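Local coordinates for protein endo-polygalacturonase (PDB 1BHE) that cuts the alpha-1,4-linked galacturonic acid chains of pectin by hydrolysis as a secreted monomer, contributing to the maceration and soft-rotting of plant tissue, at residues 42-45 with 51-54; 125-128 with 133-136; 222-227 with 280-285. One frame throughout, in Å; residues are numbered along the deposited sequence.

Contact 1 of 3, residues 42-45 with 51-54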
loop_
_atom_site.group_PDB
_atom_site.type_symbol
_atom_site.label_atom_id
_atom_site.label_comp_id
_atom_site.label_asym_id
_atom_site.label_seq_id
_atom_site.Cartn_x
_atom_site.Cartn_y
_atom_site.Cartn_z
ATOM N N VAL A 42 14.758 15.862 -9.489
ATOM C CA VAL A 42 15.463 16.701 -8.518
ATOM C C VAL A 42 16.281 15.684 -7.714
ATOM O O VAL A 42 15.687 14.717 -7.226
ATOM C CB VAL A 42 14.530 17.503 -7.610
ATOM C CG1 VAL A 42 15.218 18.079 -6.380
ATOM C CG2 VAL A 42 13.899 18.621 -8.442
ATOM N N ARG A 43 17.590 15.866 -7.655
ATOM C CA ARG A 43 18.458 14.915 -6.961
ATOM C C ARG A 43 18.803 15.390 -5.552
ATOM O O ARG A 43 19.219 16.526 -5.342
ATOM C CB ARG A 43 19.738 14.695 -7.782
ATOM C CG ARG A 43 20.703 13.697 -7.161
ATOM C CD ARG A 43 21.916 13.399 -8.033
ATOM N NE ARG A 43 22.864 12.531 -7.334
ATOM C CZ ARG A 43 24.124 12.290 -7.672
ATOM N NH1 ARG A 43 24.654 12.824 -8.765
ATOM N NH2 ARG A 43 24.868 11.480 -6.922
ATOM N N LEU A 44 18.594 14.522 -4.576
ATOM C CA LEU A 44 18.850 14.801 -3.171
ATOM C C LEU A 44 20.134 14.086 -2.736
ATOM O O LEU A 44 20.183 12.864 -2.597
ATOM C CB LEU A 44 17.655 14.351 -2.338
ATOM C CG LEU A 44 16.541 15.328 -1.978
ATOM C CD1 LEU A 44 16.308 16.453 -2.963
ATOM C CD2 LEU A 44 15.231 14.567 -1.749
ATOM N N SER A 45 21.184 14.878 -2.574
ATOM C CA SER A 45 22.498 14.387 -2.189
ATOM C C SER A 45 22.920 14.906 -0.817
ATOM O O SER A 45 22.299 15.792 -0.234
ATOM C CB SER A 45 23.533 14.825 -3.232
ATOM O OG SER A 45 23.256 14.257 -4.499
ATOM N N VAL A 51 20.378 14.278 5.659
ATOM C CA VAL A 51 18.942 14.259 5.924
ATOM C C VAL A 51 18.264 15.542 5.459
ATOM O O VAL A 51 18.637 16.642 5.878
ATOM C CB VAL A 51 18.644 14.069 7.429
ATOM C CG1 VAL A 51 17.138 14.067 7.702
ATOM C CG2 VAL A 51 19.244 12.784 7.982
ATOM N N PHE A 52 17.276 15.417 4.586
ATOM C CA PHE A 52 16.444 16.532 4.154
ATOM C C PHE A 52 15.166 16.497 5.004
ATOM O O PHE A 52 14.397 15.539 4.895
ATOM C CB PHE A 52 16.083 16.456 2.676
ATOM C CG PHE A 52 17.209 16.744 1.720
ATOM C CD1 PHE A 52 18.032 15.730 1.273
ATOM C CD2 PHE A 52 17.426 18.036 1.264
ATOM C CE1 PHE A 52 19.065 15.990 0.392
ATOM C CE2 PHE A 52 18.461 18.309 0.381
ATOM C CZ PHE A 52 19.275 17.284 -0.058
ATOM N N LEU A 53 14.994 17.486 5.866
ATOM C CA LEU A 53 13.820 17.549 6.746
ATOM C C LEU A 53 12.771 18.425 6.073
ATOM O O LEU A 53 13.048 19.592 5.773
ATOM C CB LEU A 53 14.237 18.092 8.109
ATOM C CG LEU A 53 13.370 17.771 9.323
ATOM C CD1 LEU A 53 13.141 16.274 9.486
ATOM C CD2 LEU A 53 14.006 18.335 10.590
ATOM N N SER A 54 11.595 17.872 5.792
ATOM C CA SER A 54 10.591 18.616 5.035
ATOM C C SER A 54 9.154 18.307 5.426
ATOM O O SER A 54 8.839 17.265 5.988
ATOM C CB SER A 54 10.783 18.232 3.550
ATOM O OG SER A 54 9.768 18.743 2.708
#

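Contact 2 of 3, residues 125-128 with 133-136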
loop_
_atom_site.group_PDB
_atom_site.type_symbol
_atom_site.label_atom_id
_atom_site.label_comp_id
_atom_site.label_asym_id
_atom_site.label_seq_id
_atom_site.Cartn_x
_atom_site.Cartn_y
_atom_site.Cartn_z
ATOM N N VAL A 125 7.823 8.774 16.203
ATOM C CA VAL A 125 8.495 9.848 16.924
ATOM C C VAL A 125 7.512 10.813 17.565
ATOM O O VAL A 125 6.565 11.272 16.921
ATOM C CB VAL A 125 9.412 10.635 15.963
ATOM C CG1 VAL A 125 10.156 11.750 16.688
ATOM C CG2 VAL A 125 10.399 9.684 15.299
ATOM N N LYS A 126 7.723 11.140 18.842
ATOM C CA LYS A 126 6.854 12.116 19.497
ATOM C C LYS A 126 6.800 13.387 18.653
ATOM O O LYS A 126 7.838 13.909 18.248
ATOM C CB LYS A 126 7.337 12.460 20.910
ATOM C CG LYS A 126 6.497 13.536 21.590
ATOM C CD LYS A 126 7.105 13.958 22.918
ATOM C CE LYS A 126 6.277 15.054 23.567
ATOM N NZ LYS A 126 6.140 16.242 22.670
ATOM N N LEU A 127 5.597 13.872 18.384
ATOM C CA LEU A 127 5.456 15.110 17.613
ATOM C C LEU A 127 5.923 16.296 18.447
ATOM O O LEU A 127 5.853 16.259 19.679
ATOM C CB LEU A 127 3.994 15.269 17.189
ATOM C CG LEU A 127 3.410 14.097 16.387
ATOM C CD1 LEU A 127 1.911 14.266 16.187
ATOM C CD2 LEU A 127 4.130 13.973 15.051
ATOM N N GLN A 128 6.376 17.365 17.805
ATOM C CA GLN A 128 6.809 18.580 18.487
ATOM C C GLN A 128 5.606 19.311 19.093
ATOM O O GLN A 128 5.617 20.031 20.079
ATOM C CB GLN A 128 7.482 19.538 17.501
ATOM C CG GLN A 128 8.703 18.983 16.787
ATOM C CD GLN A 128 9.173 19.863 15.643
ATOM O OE1 GLN A 128 8.497 20.812 15.239
ATOM N NE2 GLN A 128 10.346 19.562 15.101
ATOM N N SER A 133 3.128 10.359 19.499
ATOM C CA SER A 133 3.596 10.135 18.138
ATOM C C SER A 133 2.394 9.865 17.237
ATOM O O SER A 133 1.285 9.684 17.744
ATOM C CB SER A 133 4.500 8.902 18.085
ATOM O OG SER A 133 3.750 7.722 18.337
ATOM N N TRP A 134 2.613 9.782 15.926
ATOM C CA TRP A 134 1.513 9.476 15.015
ATOM C C TRP A 134 0.909 8.103 15.316
ATOM O O TRP A 134 -0.315 7.944 15.297
ATOM C CB TRP A 134 1.989 9.473 13.574
ATOM C CG TRP A 134 2.530 10.709 12.952
ATOM C CD1 TRP A 134 3.810 10.867 12.485
ATOM C CD2 TRP A 134 1.854 11.931 12.657
ATOM N NE1 TRP A 134 3.967 12.114 11.938
ATOM C CE2 TRP A 134 2.779 12.788 12.030
ATOM C CE3 TRP A 134 0.553 12.394 12.878
ATOM C CZ2 TRP A 134 2.453 14.080 11.618
ATOM C CZ3 TRP A 134 0.229 13.673 12.464
ATOM C CH2 TRP A 134 1.172 14.502 11.842
ATOM N N TRP A 135 1.746 7.092 15.565
ATOM C CA TRP A 135 1.198 5.753 15.819
ATOM C C TRP A 135 0.439 5.661 17.130
ATOM O O TRP A 135 -0.520 4.884 17.230
ATOM C CB TRP A 135 2.285 4.689 15.730
ATOM C CG TRP A 135 2.882 4.552 14.358
ATOM C CD1 TRP A 135 2.279 4.771 13.150
ATOM C CD2 TRP A 135 4.210 4.109 14.073
ATOM N NE1 TRP A 135 3.171 4.524 12.133
ATOM C CE2 TRP A 135 4.364 4.122 12.672
ATOM C CE3 TRP A 135 5.302 3.746 14.875
ATOM C CZ2 TRP A 135 5.563 3.765 12.055
ATOM C CZ3 TRP A 135 6.489 3.395 14.258
ATOM C CH2 TRP A 135 6.612 3.409 12.858
ATOM N N GLU A 136 0.794 6.459 18.128
ATOM C CA GLU A 136 0.090 6.460 19.409
ATOM C C GLU A 136 -1.353 6.923 19.303
ATOM O O GLU A 136 -2.166 6.606 20.175
ATOM C CB GLU A 136 0.858 7.318 20.424
ATOM C CG GLU A 136 1.987 6.529 21.066
ATOM C CD GLU A 136 2.959 7.348 21.883
ATOM O OE1 GLU A 136 3.086 8.569 21.676
ATOM O OE2 GLU A 136 3.626 6.739 22.750
#

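Contact 3 of 3, residues 222-227 with 280-285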
loop_
_atom_site.group_PDB
_atom_site.type_symbol
_atom_site.label_atom_id
_atom_site.label_comp_id
_atom_site.label_asym_id
_atom_site.label_seq_id
_atom_site.Cartn_x
_atom_site.Cartn_y
_atom_site.Cartn_z
ATOM N N GLY A 222 2.784 -3.060 9.366
ATOM C CA GLY A 222 1.811 -3.415 10.383
ATOM C C GLY A 222 0.531 -3.964 9.771
ATOM O O GLY A 222 0.107 -5.061 10.138
ATOM N N ASP A 223 -0.089 -3.205 8.873
ATOM C CA ASP A 223 -1.357 -3.651 8.281
ATOM C C ASP A 223 -1.129 -4.261 6.908
ATOM O O ASP A 223 -0.111 -4.936 6.731
ATOM C CB ASP A 223 -2.380 -2.517 8.297
ATOM C CG ASP A 223 -2.948 -2.258 9.684
ATOM O OD1 ASP A 223 -2.514 -2.896 10.673
ATOM O OD2 ASP A 223 -3.845 -1.401 9.818
ATOM N N ASP A 224 -2.091 -4.188 5.993
ATOM C CA ASP A 224 -1.966 -4.901 4.724
ATOM C C ASP A 224 -0.679 -4.597 3.977
ATOM O O ASP A 224 -0.338 -3.437 3.783
ATOM C CB ASP A 224 -3.158 -4.586 3.812
ATOM C CG ASP A 224 -4.386 -5.383 4.218
ATOM O OD1 ASP A 224 -4.239 -6.589 4.518
ATOM O OD2 ASP A 224 -5.486 -4.797 4.227
ATOM N N ASN A 225 0.002 -5.645 3.517
ATOM C CA ASN A 225 1.232 -5.455 2.744
ATOM C C ASN A 225 0.850 -4.773 1.432
ATOM O O ASN A 225 1.468 -3.805 0.987
ATOM C CB ASN A 225 1.954 -6.783 2.548
ATOM C CG ASN A 225 2.289 -7.467 3.860
ATOM O OD1 ASN A 225 1.395 -7.947 4.566
ATOM N ND2 ASN A 225 3.569 -7.519 4.205
ATOM N N VAL A 226 -0.203 -5.280 0.808
ATOM C CA VAL A 226 -0.822 -4.745 -0.389
ATOM C C VAL A 226 -2.338 -4.889 -0.187
ATOM O O VAL A 226 -2.802 -5.947 0.253
ATOM C CB VAL A 226 -0.433 -5.449 -1.698
ATOM C CG1 VAL A 226 -1.355 -5.057 -2.861
ATOM C CG2 VAL A 226 0.996 -5.159 -2.129
ATOM N N ALA A 227 -3.103 -3.846 -0.465
ATOM C CA ALA A 227 -4.559 -3.931 -0.353
ATOM C C ALA A 227 -5.158 -3.328 -1.623
ATOM O O ALA A 227 -5.071 -2.115 -1.832
ATOM C CB ALA A 227 -5.101 -3.254 0.889
ATOM N N ARG A 280 -5.530 -12.931 0.832
ATOM C CA ARG A 280 -6.839 -12.570 1.344
ATOM C C ARG A 280 -7.760 -11.772 0.446
ATOM O O ARG A 280 -7.387 -10.841 -0.255
ATOM C CB ARG A 280 -6.582 -11.767 2.636
ATOM C CG ARG A 280 -7.837 -11.362 3.388
ATOM C CD ARG A 280 -7.459 -11.027 4.832
ATOM N NE ARG A 280 -6.812 -9.712 4.901
ATOM C CZ ARG A 280 -6.844 -8.963 5.998
ATOM N NH1 ARG A 280 -7.476 -9.424 7.077
ATOM N NH2 ARG A 280 -6.253 -7.778 6.024
ATOM N N ILE A 281 -9.033 -12.156 0.480
ATOM C CA ILE A 281 -10.120 -11.462 -0.187
ATOM C C ILE A 281 -11.153 -11.210 0.921
ATOM O O ILE A 281 -11.696 -12.162 1.488
ATOM C CB ILE A 281 -10.771 -12.163 -1.379
ATOM C CG1 ILE A 281 -9.741 -12.601 -2.415
ATOM C CG2 ILE A 281 -11.798 -11.214 -2.004
ATOM C CD1 ILE A 281 -10.268 -13.351 -3.614
ATOM N N LYS A 282 -11.358 -9.947 1.266
ATOM C CA LYS A 282 -12.254 -9.616 2.363
ATOM C C LYS A 282 -13.207 -8.478 2.056
ATOM O O LYS A 282 -12.892 -7.568 1.292
ATOM C CB LYS A 282 -11.406 -9.240 3.595
ATOM C CG LYS A 282 -10.509 -8.034 3.352
ATOM C CD LYS A 282 -9.808 -7.602 4.632
ATOM C CE LYS A 282 -9.629 -6.091 4.683
ATOM N NZ LYS A 282 -8.217 -5.708 4.387
ATOM N N SER A 283 -14.371 -8.515 2.705
ATOM C CA SER A 283 -15.365 -7.469 2.547
ATOM C C SER A 283 -16.424 -7.549 3.638
ATOM O O SER A 283 -16.323 -8.326 4.591
ATOM C CB SER A 283 -16.004 -7.540 1.155
ATOM O OG SER A 283 -16.447 -6.255 0.758
ATOM N N ASP A 284 -17.451 -6.727 3.514
ATOM C CA ASP A 284 -18.566 -6.717 4.453
ATOM C C ASP A 284 -19.804 -6.271 3.685
ATOM O O ASP A 284 -19.699 -5.976 2.491
ATOM C CB ASP A 284 -18.288 -5.814 5.649
ATOM C CG ASP A 284 -17.874 -4.410 5.253
ATOM O OD1 ASP A 284 -18.746 -3.668 4.760
ATOM O OD2 ASP A 284 -16.688 -4.049 5.429
ATOM N N LYS A 285 -20.929 -6.096 4.363
ATOM C CA LYS A 285 -22.162 -5.682 3.710
ATOM C C LYS A 285 -22.149 -4.248 3.204
ATOM O O LYS A 285 -23.006 -3.910 2.377
ATOM C CB LYS A 285 -23.358 -5.869 4.654
ATOM C CG LYS A 285 -23.922 -7.277 4.681
ATOM C CD LYS A 285 -25.257 -7.309 5.422
ATOM C CE LYS A 285 -25.168 -8.141 6.685
ATOM N NZ LYS A 285 -26.419 -8.929 6.915
#

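Contact 1 of 3, residues 42-45 with 51-54
Leu44 lies over one face of the Phe52 ring, and this apolar pairing carries most of the contact. The branch carbon does the work: Leu44 CG sits 3.7 Å from the centroid of the Phe52 ring and 19° off its normal, a CH-pi contact displaced toward the rim. Leu44 CB reaches the same side of the ring, 3.5 Å from Phe52 CE1. Phe52 CG stands anti to its own carbonyl carbon (chi1 -72°), which swings the ring toward strand 41-45.

The two strands belong to different faces of the right-handed parallel beta-helix of family 28 hydrolases. They make no hydrogen bond to each other here, and the CA atoms of Leu44 and Phe52 are 7.9 Å apart; each strand takes its sheet partners from other turns, 41-45 beside 64-67 and 51-58 beside 72-75. Helix 26-33 adds Ile29 to the surroundings of Phe52, and Leu73 of the next coil packs on it as well.

The backbone adds one close approach that is not a hydrogen bond: Ser45 O comes obliquely to the ring, 3.3 Å from Phe52 CE1 and 3.4 Å from Phe52 CZ. The hydroxyl of Ser45 turns elsewhere, hydrogen-bonded to Asp68, whose carboxylate also takes a salt bridge from Arg43.

Contact 2 of 3, residues 125-128 with 133-136
Leu127 reaches Trp134 with both of its methyl groups, its side chain crossing that of the tryptophan at about a right angle. Its CB already points toward residues 133-136. From there CG turns anti to the carbonyl carbon (chi1 -56°), and the fork at CG spreads the two methyls across the indole. CD2 takes the five-membered ring: Leu127 CD2 lies 3.7 Å from the centroid of that ring in Trp134, 18° off the normal, a CH-pi contact over the face. Its nearest atom is the fusion carbon, with Leu127 CD2 at 3.5 Å from Trp134 CE2. CD1 rests more lightly on the benzo part, Leu127 CD1 being 4.0 Å from Trp134 CE3.

The tryptophan is presented by the turn that leads into a helix. Ser133 and Glu136 form a capping box at this turn, which runs on into helix 136-144: Glu136 N donates to Ser133 OG at 3.2 Å, and in return Ser133 N donates to Glu136 OE1 at 2.8 Å, on the anti side of that oxygen and tilted out of the carboxylate plane. Ser133 OG can take that bond because it stands between its own backbone N and carbonyl carbon (chi1 68°).

The cap also leans on the backbone of residues 125-128. Ser133 CB lies 3.4 Å from Val125 O, and Ser133 CA makes a bent CA-H...O contact with the same oxygen. Beyond this, Lys126 NZ bonds Lys130 O and also bends back to Leu127 O, 3.0 Å away, while Pro151 packs against Trp134.

Contact 3 of 3, residues 222-227 with 280-285
Asp224 divides its carboxylate between two basic side chains, one for each oxygen. Arg280 NH2 donates to Asp224 OD1 at 2.8 Å with an N-H...O angle of 147°, on the syn side of that oxygen and slightly out of the carboxylate plane. Lys282 NZ makes the second salt bridge, 2.9 Å from Asp224 OD2. The guanidinium does not lie flat against the carboxylate: the two planes are 72° apart, and of the guanidinium nitrogens NH2 makes the bond across the contact, with no two-toothed pairing. Lys282 instead runs at Asp224 from the opposite direction and meets it with the end of its chain.

Ser254 ties the bridge together from the side, its OG hydrogen-bonded both to Asp224 OD1 and to Arg280 NE. With two nitrogens of the guanidinium engaged in this way, its rotation is restrained. The arginine bends at chi3, which brings NH2 to Asp224 OD1. Lys282 leaves its backbone with CG between N and the carbonyl carbon (chi1 61°), and Lys282 CD lies 3.5 Å above the guanidinium plane of Arg280, over its centre; the bends at chi3 and chi4 beyond it bring NZ to Asp224. This packing is internal to residues 280-285, and Asp224, Arg280 and Lys282 are all buried.

Just before Asp224 in the chain, Asp223, the predicted proton donor, directs its carboxylate to Arg199 and to the backbone N of Asn200. The side chain of Asp224 comes within about 3 Å of that of His251, an inferred active-site residue. Asp224, in the turn leading to strand 226-230, forms with Arg280 and Lys282, two coils further on, a salt-bridge network on the right-handed parallel beta-helix, consistent with the active-site cleft of family 28 polygalacturonases, which cleave an anionic polymer.

From the N terminus the contacts follow one another in series; none nests inside or crosses another. Contact 1 closes a short loop of five residues and joins two faces of the beta-helix near its N-terminal end. Contact 2 closes a loop of four residues within the excursion that leaves strand 118-120 and leads to helix 136-144, so it shapes an outlying loop rather than the coils themselves. Contact 3 spans 52 residues, bringing the turn before strand 226-230 together with strand 277-282 across the intervening strand 253-256. Contacts 1 and 3 lie on opposite sides of the chain's centre, their own centres about 33 Å apart.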